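Local coordinates for RagB/SusD domain protein (Flavobacterium johnsoniae, PDB 5J5U) that binds chitin, probably as the SusD-like surface lipoprotein of a polysaccharide utilization locus that enables the bacterium to convert recalcitrant chitin, at residues V216-N220 and V335-Q341; D171-N175 and D222-M226; I265-R269 and E297-G301; V136-Y140 and K457-Y462; T23-M27 and M107-V111. All blocks are in the same frame, centred on the assembly; numbering follows the deposited sequence.

Contacts 1, 2 and 5 are buried and run together: contact 1 meets contact 2 through strands 224-226 and 332-335, and contact 2 meets contact 5 at Q24. Helix 178-195 touches all three. Contacts 3 and 4 lie farther out, their centres about 48 Å apart on opposite sides of the chain's centre. Chemistry follows place. Contact 5 joins two helices through methionine and methyl groups, without a hydrogen bond between its segments; contacts 1 and 2 set aromatic rings against loop backbone and a cysteine sulfur. Contact 3, at the surface, relies on an arginine; contact 4, partly buried, on asparagine amides. Contacts 1, 3 and 4 each have a bridging water.

Contact 1 (V216-N220 and V335-Q341)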
# COMPACT_ATOMS: atom_id res chain seq x y z
N VAL A 216 -17.10 2.55 -8.01
CA VAL A 216 -15.96 1.84 -7.42
C VAL A 216 -16.38 0.46 -6.92
O VAL A 216 -17.46 -0.02 -7.25
CB VAL A 216 -15.31 2.65 -6.27
CG1 VAL A 216 -14.68 3.93 -6.81
CG2 VAL A 216 -16.31 2.94 -5.15
N PHE A 217 -15.52 -0.18 -6.13
CA PHE A 217 -15.82 -1.48 -5.55
C PHE A 217 -17.16 -1.43 -4.82
O PHE A 217 -17.49 -0.40 -4.19
CB PHE A 217 -14.72 -1.93 -4.60
CG PHE A 217 -13.45 -2.35 -5.28
CD1 PHE A 217 -13.44 -2.64 -6.63
CD2 PHE A 217 -12.27 -2.47 -4.56
CE1 PHE A 217 -12.27 -3.03 -7.26
CE2 PHE A 217 -11.10 -2.87 -5.18
CZ PHE A 217 -11.10 -3.15 -6.53
N GLU A 218 -17.94 -2.51 -4.92
CA GLU A 218 -19.26 -2.52 -4.26
C GLU A 218 -19.30 -3.46 -3.06
O GLU A 218 -20.21 -3.37 -2.25
CB GLU A 218 -20.38 -2.88 -5.25
CG GLU A 218 -20.67 -1.76 -6.26
CD GLU A 218 -21.58 -2.20 -7.39
OE1 GLU A 218 -22.76 -2.52 -7.10
OE2 GLU A 218 -21.13 -2.24 -8.56
N SER A 219 -18.33 -4.37 -2.96
CA SER A 219 -18.15 -5.17 -1.74
C SER A 219 -16.77 -5.81 -1.75
O SER A 219 -16.04 -5.68 -2.73
CB SER A 219 -19.20 -6.27 -1.62
OG SER A 219 -18.98 -7.25 -2.60
N ASN A 220 -16.45 -6.53 -0.68
CA ASN A 220 -15.20 -7.26 -0.58
C ASN A 220 -14.98 -8.29 -1.69
O ASN A 220 -13.84 -8.70 -1.95
CB ASN A 220 -15.12 -7.95 0.78
CG ASN A 220 -14.61 -7.02 1.88
OD1 ASN A 220 -14.46 -5.81 1.68
ND2 ASN A 220 -14.34 -7.59 3.05
N VAL A 335 -5.86 -3.71 -3.87
CA VAL A 335 -6.82 -2.62 -3.74
C VAL A 335 -8.09 -3.17 -3.11
O VAL A 335 -8.51 -4.29 -3.43
CB VAL A 335 -7.16 -1.96 -5.09
CG1 VAL A 335 -7.83 -0.62 -4.86
CG2 VAL A 335 -5.89 -1.81 -6.00
N SER A 336 -8.73 -2.40 -2.23
CA SER A 336 -9.77 -2.98 -1.41
C SER A 336 -11.06 -2.17 -1.39
O SER A 336 -11.07 -0.98 -1.72
CB SER A 336 -9.26 -3.15 0.02
OG SER A 336 -9.16 -1.90 0.67
N TYR A 337 -12.14 -2.84 -1.00
CA TYR A 337 -13.44 -2.19 -0.84
C TYR A 337 -13.42 -1.29 0.39
O TYR A 337 -13.95 -0.17 0.39
CB TYR A 337 -14.55 -3.24 -0.72
CG TYR A 337 -15.91 -2.64 -0.42
CD1 TYR A 337 -16.53 -1.79 -1.33
CD2 TYR A 337 -16.58 -2.93 0.76
CE1 TYR A 337 -17.76 -1.24 -1.08
CE2 TYR A 337 -17.83 -2.38 1.02
CZ TYR A 337 -18.41 -1.53 0.10
OH TYR A 337 -19.64 -0.97 0.33
N SER A 338 -12.76 -1.79 1.43
CA SER A 338 -12.55 -1.01 2.64
C SER A 338 -11.90 0.32 2.30
O SER A 338 -12.37 1.39 2.70
CB SER A 338 -11.70 -1.79 3.65
OG SER A 338 -11.35 -0.97 4.75
N GLU A 339 -10.81 0.26 1.53
CA GLU A 339 -10.12 1.47 1.08
C GLU A 339 -11.06 2.44 0.34
O GLU A 339 -11.09 3.61 0.67
CB GLU A 339 -8.93 1.11 0.18
CG GLU A 339 -8.51 2.22 -0.75
CD GLU A 339 -7.32 1.85 -1.62
OE1 GLU A 339 -7.09 0.63 -1.78
OE2 GLU A 339 -6.65 2.78 -2.14
N SER A 340 -11.80 1.94 -0.64
CA SER A 340 -12.67 2.81 -1.45
C SER A 340 -13.70 3.50 -0.57
O SER A 340 -13.98 4.68 -0.75
CB SER A 340 -13.38 2.02 -2.56
OG SER A 340 -14.31 1.08 -2.05
N GLN A 341 -14.23 2.77 0.41
CA GLN A 341 -15.24 3.36 1.29
C GLN A 341 -14.62 4.39 2.24
O GLN A 341 -15.24 5.41 2.54
CB GLN A 341 -15.96 2.27 2.10
CG GLN A 341 -16.78 1.31 1.25
CD GLN A 341 -17.65 2.05 0.25
OE1 GLN A 341 -18.69 2.59 0.62
NE2 GLN A 341 -17.24 2.08 -1.01
O HOH W 1 -11.77 -4.68 1.62
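The Y337 ring is sandwiched: S219 CA lies over the centre of one face as a CH-pi contact, 3.6 Å from the ring centroid and 10° off its normal, while Q341 CG of its own helix sits over the opposite face, displaced toward the rim. F217 O comes to the edge in the plane of the ring, 3.2 Å from Y337 CE1, and N220 OD1 approaches the edge near CD2, its amide plane turned 81° from the ring. The F217 ring, by contrast, presents an edge to backbone, with CD2 3.4 Å from S336 C and CE2 3.4 Å from V335 O. With CG anti to the backbone N (chi1 175°), the Y337 side chain reaches out from the first turn of helix 337-349 into the curve of the loop 216-220.

That helix starts with a capping box, in which E339 N donates to S336 OG at 2.9 Å and S336 N returns a weak bond to E339 OE1. The loop joins helix 201-214 to strand 224-226 in the SusD-like fold, whose sequence family belongs to the TPR clan. Y337 O accepts from both Q341 N and S340 OG, and S340 OG in turn receives Q341 NE2 in the amide plane. V216 CG2 packs on S340 CB at 4.0 Å. One water bridges the segments, donating to N220 OD1 and accepting from S338 N; N220 ND2 is held by A367 O on helix 357-371. N223 OD1 accepts from Y337 N, and T187 of helix 178-195 packs against V216 and S340.

Contact 2 (D171-N175 and D222-M226); sequences DLFYN and DNCLM
C224 SG, anti to the backbone N of its residue (chi1 -170°), is brought over one face of the F173 ring, with F173 CG anti to its carbonyl carbon. The sulfur stands 3.6 Å from the ring centroid and 17° off the normal, displaced toward the rim near CD2: a cysteine sulfur-aromatic contact. Toward the Y174 ring the same sulfur lies obliquely, at 5.2 Å from the centroid. Y174 reaches across to the residues that lead into strand 224-226 and donates its hydroxyl to D222 O, with Y174 OH and D222 O 2.6 Å apart and the C=O...OH angle 159°. F173 CB lies over one face of the Y174 ring, offset toward the rim.

Strand 224-226 pairs antiparallel with 332-335, and the loop 171-175 before helix 178-195 packs against this short sheet. The bent M226 side chain carries CE to 3.6 Å from L172 CD1, while SD also lies beside L172 CB. L225 O approaches F173 CD1 obliquely at 3.3 Å. Within the loop, D171 OD1 receives weak bonds from the F173 and Y174 N-H groups and a hydrogen bond from Q24 NE2. D222 forms salt bridges with K180 and K183, and W181 meets the Y174 ring edge-to-face.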
# COMPACT_ATOMS: atom_id res chain seq x y z
N ASP A 171 -5.63 -13.33 -16.77
CA ASP A 171 -5.98 -12.49 -15.64
C ASP A 171 -6.22 -13.32 -14.38
O ASP A 171 -7.22 -14.05 -14.28
CB ASP A 171 -7.21 -11.65 -15.99
CG ASP A 171 -7.74 -10.90 -14.82
OD1 ASP A 171 -6.94 -10.50 -13.94
OD2 ASP A 171 -8.97 -10.68 -14.79
N LEU A 172 -5.29 -13.23 -13.43
CA LEU A 172 -5.40 -13.97 -12.17
C LEU A 172 -6.21 -13.20 -11.11
O LEU A 172 -6.69 -13.79 -10.15
CB LEU A 172 -4.01 -14.29 -11.63
CG LEU A 172 -3.19 -15.21 -12.52
CD1 LEU A 172 -1.77 -15.36 -11.99
CD2 LEU A 172 -3.86 -16.55 -12.71
N PHE A 173 -6.34 -11.90 -11.29
CA PHE A 173 -7.07 -11.07 -10.35
C PHE A 173 -8.55 -11.41 -10.41
O PHE A 173 -9.23 -11.52 -9.40
CB PHE A 173 -6.90 -9.57 -10.67
CG PHE A 173 -5.53 -9.01 -10.40
CD1 PHE A 173 -4.63 -9.67 -9.57
CD2 PHE A 173 -5.15 -7.81 -10.98
CE1 PHE A 173 -3.37 -9.15 -9.34
CE2 PHE A 173 -3.90 -7.26 -10.74
CZ PHE A 173 -3.00 -7.94 -9.92
N TYR A 174 -9.03 -11.53 -11.64
CA TYR A 174 -10.46 -11.55 -11.88
C TYR A 174 -10.93 -12.50 -12.96
O TYR A 174 -12.11 -12.51 -13.29
CB TYR A 174 -10.93 -10.13 -12.26
CG TYR A 174 -10.79 -9.08 -11.19
CD1 TYR A 174 -10.17 -7.87 -11.45
CD2 TYR A 174 -11.29 -9.29 -9.92
CE1 TYR A 174 -10.06 -6.89 -10.48
CE2 TYR A 174 -11.19 -8.32 -8.93
CZ TYR A 174 -10.56 -7.11 -9.22
OH TYR A 174 -10.46 -6.13 -8.24
N ASN A 175 -10.01 -13.29 -13.51
CA ASN A 175 -10.36 -14.23 -14.59
C ASN A 175 -11.11 -13.56 -15.73
O ASN A 175 -12.06 -14.13 -16.25
CB ASN A 175 -11.22 -15.39 -14.06
CG ASN A 175 -10.49 -16.26 -13.08
OD1 ASN A 175 -9.39 -16.76 -13.35
ND2 ASN A 175 -11.10 -16.46 -11.92
N ASP A 222 -15.18 -7.74 -4.73
CA ASP A 222 -14.55 -7.04 -5.83
C ASP A 222 -13.07 -6.73 -5.60
O ASP A 222 -12.39 -6.28 -6.51
CB ASP A 222 -15.31 -5.73 -6.09
CG ASP A 222 -16.71 -5.97 -6.59
OD1 ASP A 222 -16.93 -7.03 -7.23
OD2 ASP A 222 -17.59 -5.11 -6.36
N ASN A 223 -12.59 -6.97 -4.38
CA ASN A 223 -11.19 -6.74 -4.01
C ASN A 223 -10.19 -7.29 -5.02
O ASN A 223 -10.39 -8.36 -5.58
CB ASN A 223 -10.88 -7.35 -2.65
CG ASN A 223 -11.46 -6.56 -1.53
OD1 ASN A 223 -12.20 -5.61 -1.77
ND2 ASN A 223 -11.13 -6.93 -0.29
N CYS A 224 -9.10 -6.55 -5.23
CA CYS A 224 -8.03 -7.01 -6.10
C CYS A 224 -7.02 -7.86 -5.33
O CYS A 224 -6.25 -7.35 -4.51
CB CYS A 224 -7.35 -5.82 -6.76
SG CYS A 224 -6.25 -6.30 -8.03
N LEU A 225 -7.04 -9.16 -5.61
CA LEU A 225 -6.25 -10.18 -4.90
C LEU A 225 -5.41 -11.00 -5.83
O LEU A 225 -5.82 -11.29 -6.94
CB LEU A 225 -7.15 -11.17 -4.16
CG LEU A 225 -7.75 -10.93 -2.79
CD1 LEU A 225 -6.74 -10.30 -1.85
CD2 LEU A 225 -9.01 -10.10 -2.94
N MET A 226 -4.24 -11.40 -5.35
CA MET A 226 -3.54 -12.52 -5.95
C MET A 226 -3.59 -13.70 -4.98
O MET A 226 -3.15 -13.57 -3.83
CB MET A 226 -2.09 -12.19 -6.26
CG MET A 226 -1.35 -13.41 -6.75
SD MET A 226 -2.09 -13.99 -8.30
CE MET A 226 -1.28 -12.85 -9.44

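Contact 3 (I265-R269 and E297-G301); sequences IDYLR and ELYEG
R269 leaves helix 262-270 with CG anti to the backbone N (chi1 -171°), and from CB its chain runs toward the loop 297-301 before bending at chi3. R269 CD passes the carboxylate of E297, 3.4 Å from E297 CD. R269 NE then lies 4.1 Å from E297 OE1; the oxygen stands well out of the guanidinium plane, so opposite charges are near but no N-H points at it. At the tip, R269 NH1 donates to Y299 O over 2.6 Å, with an N-H...O angle of 145°; the bond lies in both the carbonyl and guanidinium planes. NH1 and NH2 also give weak bonds to D266 OD1, part of a salt bridge one helical turn back that would hold the guanidinium in position.

This surface contact ties a short helix to the long loop between strands 280-281 and 320-321. E297 OE2 receives Y299 N with its anti lone pair, fixing the carboxylate against its own loop. At the start of 265-269, I265 packs on the backbone of the loop: CB lies 3.5 Å from G301 N and CG2 3.6 Å from Y299 O. I265 CG1 comes equally close to G301 CA. One water accepts from G301 N and donates to D266 OD1, while E300 pairs with K283.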
# COMPACT_ATOMS: atom_id res chain seq x y z
N ILE A 265 -0.89 -2.28 17.85
CA ILE A 265 -1.50 -3.16 18.84
C ILE A 265 -2.26 -2.36 19.89
O ILE A 265 -3.40 -2.67 20.17
CB ILE A 265 -0.46 -4.05 19.53
CG1 ILE A 265 0.19 -4.99 18.50
CG2 ILE A 265 -1.13 -4.85 20.67
CD1 ILE A 265 -0.79 -5.89 17.76
N ASP A 266 -1.62 -1.34 20.47
CA ASP A 266 -2.33 -0.49 21.41
C ASP A 266 -3.59 0.10 20.78
O ASP A 266 -4.61 0.19 21.45
CB ASP A 266 -1.45 0.67 21.91
CG ASP A 266 -0.34 0.23 22.83
OD1 ASP A 266 -0.27 -0.96 23.21
OD2 ASP A 266 0.45 1.10 23.22
N TYR A 267 -3.54 0.52 19.52
CA TYR A 267 -4.76 1.10 18.95
C TYR A 267 -5.88 0.05 18.85
O TYR A 267 -7.03 0.35 19.18
CB TYR A 267 -4.53 1.71 17.58
CG TYR A 267 -5.74 2.44 17.06
CD1 TYR A 267 -5.99 3.75 17.43
CD2 TYR A 267 -6.66 1.82 16.22
CE1 TYR A 267 -7.10 4.42 16.99
CE2 TYR A 267 -7.78 2.49 15.76
CZ TYR A 267 -8.00 3.80 16.15
OH TYR A 267 -9.11 4.50 15.72
N LEU A 268 -5.54 -1.14 18.38
CA LEU A 268 -6.54 -2.19 18.19
C LEU A 268 -7.10 -2.69 19.53
O LEU A 268 -8.30 -2.94 19.67
CB LEU A 268 -5.93 -3.35 17.40
CG LEU A 268 -5.49 -3.07 15.97
CD1 LEU A 268 -4.76 -4.28 15.41
CD2 LEU A 268 -6.68 -2.71 15.06
N ARG A 269 -6.22 -2.80 20.52
CA ARG A 269 -6.60 -3.27 21.84
C ARG A 269 -7.41 -2.22 22.64
O ARG A 269 -8.47 -2.53 23.18
CB ARG A 269 -5.36 -3.69 22.63
CG ARG A 269 -5.66 -4.41 23.94
CD ARG A 269 -4.46 -4.38 24.86
NE ARG A 269 -4.05 -3.00 25.06
CZ ARG A 269 -2.82 -2.55 24.83
NH1 ARG A 269 -1.87 -3.38 24.41
NH2 ARG A 269 -2.56 -1.26 25.03
N GLU A 297 -1.72 -8.61 30.72
CA GLU A 297 -2.11 -8.30 29.35
C GLU A 297 -1.45 -9.24 28.36
O GLU A 297 -0.24 -9.47 28.41
CB GLU A 297 -1.73 -6.86 29.00
CG GLU A 297 -2.05 -6.48 27.56
CD GLU A 297 -3.51 -6.65 27.25
OE1 GLU A 297 -4.33 -6.00 27.91
OE2 GLU A 297 -3.85 -7.45 26.33
N LEU A 298 -2.28 -9.78 27.48
CA LEU A 298 -1.86 -10.78 26.51
C LEU A 298 -1.44 -10.15 25.18
O LEU A 298 -0.76 -10.80 24.38
CB LEU A 298 -3.02 -11.76 26.27
CG LEU A 298 -3.24 -12.87 27.32
CD1 LEU A 298 -4.43 -13.71 26.96
CD2 LEU A 298 -2.01 -13.77 27.40
N TYR A 299 -1.83 -8.90 24.95
CA TYR A 299 -1.61 -8.28 23.64
C TYR A 299 -0.86 -6.97 23.74
O TYR A 299 -1.41 -5.94 24.13
CB TYR A 299 -2.95 -8.07 22.91
CG TYR A 299 -3.54 -9.41 22.56
CD1 TYR A 299 -3.13 -10.09 21.42
CD2 TYR A 299 -4.47 -10.04 23.41
CE1 TYR A 299 -3.63 -11.33 21.11
CE2 TYR A 299 -4.99 -11.31 23.10
CZ TYR A 299 -4.56 -11.94 21.95
OH TYR A 299 -5.05 -13.17 21.61
N GLU A 300 0.42 -7.04 23.37
CA GLU A 300 1.29 -5.88 23.31
C GLU A 300 2.21 -5.97 22.10
O GLU A 300 2.72 -7.04 21.79
CB GLU A 300 2.11 -5.74 24.60
CG GLU A 300 1.28 -5.38 25.84
CD GLU A 300 2.02 -5.59 27.16
OE1 GLU A 300 3.14 -6.17 27.18
OE2 GLU A 300 1.47 -5.19 28.20
N GLY A 301 2.40 -4.85 21.41
CA GLY A 301 3.31 -4.81 20.28
C GLY A 301 4.72 -4.45 20.70
O GLY A 301 4.99 -4.21 21.88
O HOH W 2 1.95 -2.71 22.75

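Contact 4 (V136-Y140 and K457-Y462)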
# COMPACT_ATOMS: atom_id res chain seq x y z
N VAL A 136 17.76 4.51 -24.21
CA VAL A 136 18.88 4.41 -23.28
C VAL A 136 18.92 5.59 -22.31
O VAL A 136 19.43 5.46 -21.19
CB VAL A 136 20.24 4.31 -24.03
CG1 VAL A 136 20.47 2.90 -24.61
CG2 VAL A 136 20.37 5.41 -25.09
N THR A 137 18.40 6.75 -22.71
CA THR A 137 18.34 7.90 -21.80
C THR A 137 16.94 8.52 -21.68
O THR A 137 16.73 9.65 -22.12
CB THR A 137 19.32 9.01 -22.23
OG1 THR A 137 18.91 9.59 -23.47
CG2 THR A 137 20.76 8.49 -22.32
N PRO A 138 15.99 7.79 -21.07
CA PRO A 138 14.63 8.34 -20.92
C PRO A 138 14.56 9.47 -19.91
O PRO A 138 15.23 9.42 -18.87
CB PRO A 138 13.83 7.14 -20.40
CG PRO A 138 14.84 6.36 -19.62
CD PRO A 138 16.15 6.50 -20.38
N LYS A 139 13.75 10.48 -20.21
CA LYS A 139 13.54 11.61 -19.31
C LYS A 139 12.72 11.18 -18.09
O LYS A 139 12.07 10.13 -18.10
CB LYS A 139 12.86 12.77 -20.04
CG LYS A 139 11.41 12.50 -20.40
CD LYS A 139 10.87 13.59 -21.31
CE LYS A 139 9.45 13.30 -21.82
NZ LYS A 139 8.37 13.77 -20.87
N TYR A 140 12.80 11.99 -17.04
CA TYR A 140 11.98 11.79 -15.84
C TYR A 140 10.74 12.63 -16.00
O TYR A 140 10.87 13.84 -16.15
CB TYR A 140 12.75 12.18 -14.57
CG TYR A 140 13.90 11.25 -14.18
CD1 TYR A 140 14.92 10.93 -15.10
CD2 TYR A 140 13.99 10.73 -12.89
CE1 TYR A 140 15.96 10.09 -14.75
CE2 TYR A 140 15.03 9.89 -12.52
CZ TYR A 140 16.02 9.57 -13.46
OH TYR A 140 17.04 8.74 -13.11
N LYS A 457 24.60 6.48 -16.16
CA LYS A 457 24.11 6.03 -17.47
C LYS A 457 23.07 6.96 -18.09
O LYS A 457 22.70 6.79 -19.25
CB LYS A 457 23.46 4.64 -17.36
CG LYS A 457 24.42 3.48 -17.24
CD LYS A 457 23.63 2.19 -17.37
CE LYS A 457 22.56 2.15 -16.30
NZ LYS A 457 21.69 0.98 -16.47
N ASN A 458 22.52 7.85 -17.28
CA ASN A 458 21.46 8.74 -17.74
C ASN A 458 21.62 10.12 -17.11
O ASN A 458 20.66 10.73 -16.66
CB ASN A 458 20.09 8.15 -17.40
CG ASN A 458 18.95 8.81 -18.17
OD1 ASN A 458 19.18 9.64 -19.05
ND2 ASN A 458 17.74 8.45 -17.84
N GLU A 459 22.85 10.62 -17.12
CA GLU A 459 23.22 11.76 -16.29
C GLU A 459 22.37 13.03 -16.45
O GLU A 459 21.96 13.63 -15.45
CB GLU A 459 24.69 12.13 -16.55
CG GLU A 459 25.17 13.26 -15.64
CD GLU A 459 26.61 13.63 -15.89
OE1 GLU A 459 27.28 12.95 -16.69
OE2 GLU A 459 27.07 14.63 -15.29
N LYS A 460 22.13 13.44 -17.69
CA LYS A 460 21.44 14.70 -17.95
C LYS A 460 20.04 14.73 -17.34
O LYS A 460 19.72 15.62 -16.57
CB LYS A 460 21.36 14.97 -19.46
CG LYS A 460 20.57 16.23 -19.84
CD LYS A 460 20.20 16.21 -21.34
CE LYS A 460 19.55 17.51 -21.83
NZ LYS A 460 18.11 17.65 -21.44
N ASN A 461 19.24 13.73 -17.67
CA ASN A 461 17.88 13.65 -17.19
C ASN A 461 17.83 13.48 -15.66
O ASN A 461 17.05 14.16 -14.97
CB ASN A 461 17.15 12.50 -17.90
CG ASN A 461 17.06 12.74 -19.41
OD1 ASN A 461 16.96 13.88 -19.85
ND2 ASN A 461 17.15 11.67 -20.19
N TYR A 462 18.70 12.62 -15.13
CA TYR A 462 18.88 12.46 -13.69
C TYR A 462 19.04 13.83 -13.03
O TYR A 462 18.27 14.21 -12.12
CB TYR A 462 20.09 11.55 -13.42
CG TYR A 462 20.48 11.46 -11.98
CD1 TYR A 462 21.42 12.34 -11.44
CD2 TYR A 462 19.91 10.52 -11.14
CE1 TYR A 462 21.79 12.27 -10.11
CE2 TYR A 462 20.27 10.44 -9.81
CZ TYR A 462 21.20 11.32 -9.29
OH TYR A 462 21.54 11.24 -7.96
O HOH W 3 14.66 14.16 -16.75
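The turn between helices 452-457 and 459-468 receives the loop 136-140 on two asparagines, N458 at the N-cap position and N461 in the first turn of the second helix. N458 CG is anti to the backbone N (chi1 -164°), which directs the amide at the loop: N458 ND2 donates to P138 O at 2.9 Å, nearly straight at 167° and in the amide plane, though tilted 20° from the carbonyl plane, with a weak second bond to E454. The other branch, N458 OD1, rests 3.2 Å from T137 CB and takes a weak bond from N461 ND2. N461 ND2 itself lies close to T137 O, at 2.8 Å.

The loop links helix 98-119 to helix 143-160, so the contact joins the N-terminal part of the chain to its C-terminal helices, 317 residues later. A leucine in place of N458 would probably cost P138 O the N458 amide donor and N461 ND2 the OD1 acceptor, freeing the loop to shift. Beyond these amides the Y140 ring slants across helix 459-468, its CE1 3.7 Å from Y462 N. Its hydroxyl oxygen meets the edge of the Y462 ring in plane, Y140 OH lying 3.9 Å from Y462 CD2, and is hydrogen-bonded to E454. One water accepts from Y140 N and donates to N461 O, bridging the two backbones, while Y450 meets the Y140 ring edge-to-face.

Contact 5 (T23-M27 and M107-V111); sequences TQLCM and MKVMV
M107 CE is the hub of this contact: its methyl touches Q24 CG at 3.4 Å and comes almost as near to T23 CG2 and M27 SD. The M107 chain is bent at both chi2 and chi3 (-64° each), which folds CE in among these three neighbours while SD lies beside Q24 NE2. M27 crosses M110 at about a right angle, M27 CE lying 3.8 Å from M110 CB, and M27 SD stands 4.2 Å from V111 CG2. That same valine methyl meets T23 CG2 at 3.9 Å.

These residues join helix 16-29 to helix 98-119 in the mainly helical SusD-like fold. The two segments run in nearly the same direction, 24° apart, the segment axes 11.3 Å apart at closest approach, a spacing bridged by the long methionine side chains. An alanine at M27 is likely to open a gap beside M107 CE and M110 CB, leaving the M107 methyl freer to turn. Farther out, Q24 is fixed at its amide end by L172 N, which donates to OE1, and by D171 OD1, which accepts from NE2. W181 of helix 178-195 packs on Q24 and M107, V84 of helix 66-90 also touches M107, and L184 and M188 lie against M110.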
# COMPACT_ATOMS: atom_id res chain seq x y z
N THR A 23 3.21 -10.20 -15.22
CA THR A 23 3.17 -8.93 -14.53
C THR A 23 2.39 -8.99 -13.23
O THR A 23 2.83 -8.49 -12.18
CB THR A 23 2.57 -7.85 -15.41
OG1 THR A 23 3.47 -7.59 -16.49
CG2 THR A 23 2.38 -6.56 -14.61
N GLN A 24 1.20 -9.58 -13.31
CA GLN A 24 0.36 -9.74 -12.14
C GLN A 24 1.11 -10.52 -11.05
O GLN A 24 1.08 -10.14 -9.88
CB GLN A 24 -0.95 -10.41 -12.50
CG GLN A 24 -1.87 -9.49 -13.28
CD GLN A 24 -3.23 -10.11 -13.52
OE1 GLN A 24 -3.43 -11.30 -13.28
NE2 GLN A 24 -4.18 -9.30 -14.01
N LEU A 25 1.82 -11.57 -11.45
CA LEU A 25 2.58 -12.34 -10.47
C LEU A 25 3.79 -11.53 -9.91
O LEU A 25 4.13 -11.66 -8.74
CB LEU A 25 3.03 -13.67 -11.10
CG LEU A 25 1.94 -14.78 -11.09
CD1 LEU A 25 2.29 -16.00 -11.96
CD2 LEU A 25 1.61 -15.21 -9.65
N CYS A 26 4.40 -10.68 -10.73
CA CYS A 26 5.49 -9.83 -10.27
C CYS A 26 5.02 -8.82 -9.20
O CYS A 26 5.76 -8.46 -8.28
CB CYS A 26 6.12 -9.10 -11.45
SG CYS A 26 7.33 -10.05 -12.44
N MET A 27 3.78 -8.36 -9.31
CA MET A 27 3.32 -7.32 -8.39
C MET A 27 3.16 -7.77 -6.93
O MET A 27 3.00 -6.92 -6.06
CB MET A 27 1.99 -6.74 -8.88
CG MET A 27 2.12 -5.89 -10.11
SD MET A 27 0.57 -5.06 -10.47
CE MET A 27 0.49 -3.86 -9.13
N MET A 107 -3.42 -2.02 -15.65
CA MET A 107 -2.27 -2.63 -15.01
C MET A 107 -1.15 -1.60 -14.95
O MET A 107 -0.52 -1.43 -13.90
CB MET A 107 -1.80 -3.88 -15.76
CG MET A 107 -2.65 -5.11 -15.54
SD MET A 107 -2.66 -5.71 -13.85
CE MET A 107 -0.96 -6.18 -13.58
N LYS A 108 -0.94 -0.88 -16.06
CA LYS A 108 0.25 -0.05 -16.17
C LYS A 108 0.20 1.05 -15.13
O LYS A 108 1.24 1.45 -14.59
CB LYS A 108 0.41 0.53 -17.57
CG LYS A 108 1.50 1.59 -17.65
CD LYS A 108 2.30 1.52 -18.93
CE LYS A 108 1.71 2.39 -20.02
NZ LYS A 108 1.35 3.75 -19.54
N VAL A 109 -1.02 1.48 -14.78
CA VAL A 109 -1.13 2.53 -13.76
C VAL A 109 -0.72 1.93 -12.41
O VAL A 109 0.09 2.50 -11.69
CB VAL A 109 -2.54 3.15 -13.73
CG1 VAL A 109 -2.66 4.15 -12.57
CG2 VAL A 109 -2.86 3.84 -15.06
N MET A 110 -1.25 0.75 -12.09
CA MET A 110 -0.95 0.11 -10.82
C MET A 110 0.55 -0.16 -10.66
O MET A 110 1.13 0.10 -9.59
CB MET A 110 -1.73 -1.20 -10.70
CG MET A 110 -3.23 -0.99 -10.55
SD MET A 110 -4.17 -2.55 -10.59
CE MET A 110 -3.86 -3.16 -8.94
N VAL A 111 1.18 -0.65 -11.72
CA VAL A 111 2.62 -0.83 -11.73
C VAL A 111 3.34 0.50 -11.43
O VAL A 111 4.20 0.55 -10.55
CB VAL A 111 3.13 -1.42 -13.10
CG1 VAL A 111 4.66 -1.32 -13.25
CG2 VAL A 111 2.63 -2.88 -13.34